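Local coordinates for protein transcriptional regulator, LuxR family (Burkholderia thailandensis, PDB 3MQQ) that probably acts as a DNA-binding transcriptional regulator, of which this chain is the PAS domain, crystallised with ethanol bound, at residues I43-S46 / F47-Y51. Residues are numbered along the deposited sequence; the frame is centred on the assembly and turned at random.
Sequences IGRS and FEVLY. With EOH (ethanol), chain H.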
loop_
_atom_site.group_PDB
_atom_site.type_symbol
_atom_site.label_atom_id
_atom_site.label_comp_id
_atom_site.label_asym_id
_atom_site.label_seq_id
_atom_site.Cartn_x
_atom_site.Cartn_y
_atom_site.Cartn_z
ATOM N N ILE B 43 -16.581 -8.399 4.042
ATOM C CA ILE B 43 -16.865 -7.754 5.315
ATOM C C ILE B 43 -17.346 -8.770 6.352
ATOM O O ILE B 43 -18.369 -9.445 6.180
ATOM C CB ILE B 43 -17.895 -6.634 5.160
ATOM C CG1 ILE B 43 -17.377 -5.598 4.158
ATOM C CG2 ILE B 43 -18.229 -6.011 6.521
ATOM C CD1 ILE B 43 -16.110 -4.915 4.574
ATOM N N GLY B 44 -16.585 -8.872 7.434
ATOM C CA GLY B 44 -16.911 -9.789 8.516
ATOM C C GLY B 44 -16.443 -11.188 8.203
ATOM O O GLY B 44 -16.845 -12.126 8.854
ATOM N N ARG B 45 -15.591 -11.322 7.191
ATOM C CA ARG B 45 -14.985 -12.608 6.843
ATOM C C ARG B 45 -13.643 -12.800 7.546
ATOM O O ARG B 45 -12.815 -11.860 7.554
ATOM C CB ARG B 45 -14.820 -12.696 5.304
ATOM C CG ARG B 45 -14.672 -14.109 4.787
ATOM C CD ARG B 45 -16.011 -14.886 4.833
ATOM N NE ARG B 45 -16.829 -14.536 3.686
ATOM C CZ ARG B 45 -17.705 -15.334 3.082
ATOM N NH1 ARG B 45 -17.906 -16.596 3.487
ATOM N NH2 ARG B 45 -18.393 -14.873 2.055
ATOM N N SER B 46 -13.427 -13.981 8.148
ATOM C CA SER B 46 -12.068 -14.348 8.623
ATOM C C SER B 46 -11.068 -14.318 7.458
ATOM O O SER B 46 -11.395 -14.751 6.357
ATOM C CB SER B 46 -12.041 -15.746 9.241
ATOM O OG SER B 46 -10.698 -16.073 9.602
ATOM N N PHE B 47 -9.866 -13.789 7.686
ATOM C CA PHE B 47 -8.776 -13.924 6.713
ATOM C C PHE B 47 -8.568 -15.371 6.280
ATOM O O PHE B 47 -8.057 -15.618 5.200
ATOM C CB PHE B 47 -7.484 -13.428 7.320
ATOM C CG PHE B 47 -7.293 -11.941 7.274
ATOM C CD1 PHE B 47 -7.465 -11.210 6.087
ATOM C CD2 PHE B 47 -6.840 -11.285 8.394
ATOM C CE1 PHE B 47 -7.218 -9.825 6.064
ATOM C CE2 PHE B 47 -6.582 -9.899 8.379
ATOM C CZ PHE B 47 -6.774 -9.177 7.218
ATOM N N GLU B 48 -8.958 -16.340 7.115
ATOM C CA GLU B 48 -8.721 -17.777 6.801
ATOM C C GLU B 48 -9.169 -18.179 5.387
ATOM O O GLU B 48 -8.542 -19.030 4.726
ATOM C CB GLU B 48 -9.456 -18.644 7.849
ATOM C CG GLU B 48 -9.319 -20.189 7.748
ATOM C CD GLU B 48 -10.109 -20.923 8.856
ATOM O OE1 GLU B 48 -9.933 -22.152 9.005
ATOM O OE2 GLU B 48 -10.919 -20.280 9.581
ATOM N N VAL B 49 -10.252 -17.563 4.922
ATOM C CA VAL B 49 -10.828 -17.921 3.613
ATOM C C VAL B 49 -9.957 -17.478 2.422
ATOM O O VAL B 49 -10.142 -17.947 1.308
ATOM C CB VAL B 49 -12.322 -17.454 3.469
ATOM C CG1 VAL B 49 -13.169 -18.091 4.535
ATOM C CG2 VAL B 49 -12.483 -15.928 3.491
ATOM N N LEU B 50 -9.032 -16.565 2.686
ATOM C CA LEU B 50 -8.193 -15.979 1.657
ATOM C C LEU B 50 -6.937 -16.820 1.510
ATOM O O LEU B 50 -6.197 -16.647 0.575
ATOM C CB LEU B 50 -7.815 -14.535 1.996
ATOM C CG LEU B 50 -8.915 -13.517 2.304
ATOM C CD1 LEU B 50 -8.270 -12.209 2.775
ATOM C CD2 LEU B 50 -9.848 -13.283 1.125
ATOM N N TYR B 51 -6.689 -17.716 2.468
ATOM C CA TYR B 51 -5.522 -18.598 2.421
ATOM C C TYR B 51 -5.812 -19.874 1.632
ATOM O O TYR B 51 -6.976 -20.281 1.501
ATOM C CB TYR B 51 -5.056 -18.947 3.851
ATOM C CG TYR B 51 -4.332 -17.823 4.559
ATOM C CD1 TYR B 51 -2.942 -17.670 4.431
ATOM C CD2 TYR B 51 -5.036 -16.875 5.325
ATOM C CE1 TYR B 51 -2.243 -16.625 5.073
ATOM C CE2 TYR B 51 -4.345 -15.828 5.969
ATOM C CZ TYR B 51 -2.962 -15.702 5.827
ATOM O OH TYR B 51 -2.299 -14.676 6.452
HETATM C C1 EOH H . -3.622 -12.297 8.837
HETATM C C2 EOH H . -4.019 -12.324 10.285
HETATM O O EOH H . -3.514 -13.593 8.331
#
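Ser46 meets the backbone of Glu48 at the start of the 3-10 turn 47-50, in the loop of this PAS domain that joins helix 39-42 to helix 54-71, a worked example of an ST turn leading into a 3-10 segment. The Ser46 hydroxyl lies anti to the backbone N (chi1 176°), beside its own carbonyl carbon, and there Ser46 OG accepts a nearly straight bond (163°) from Glu48 N at 3.0 Å. Glu48 CB lies alongside Ser46 OG at 3.4 Å. The serine's second bond, a weak one, runs from Val49 N to Ser46 O (3.4 Å), so this one residue engages two successive amides. The Arg45 chain, bent at chi2 and chi3, runs roughly at right angles to Val49, and its NE turns back to Asp41 O. On the buried side, the Phe47 ring meets Trp108 edge-to-face and approaches ethanol, CD2 lying 3.4 Å from C1. Tyr51 brings its hydroxyl to the same ethanol, probably from the crystallisation liquor and also bound by Arg22, while Arg78 is a further partner of the phenol. The ethanol oxygen lies near the plane of the Tyr51 ring, in a very short hydrogen bond of 2.5 Å to Tyr51 OH.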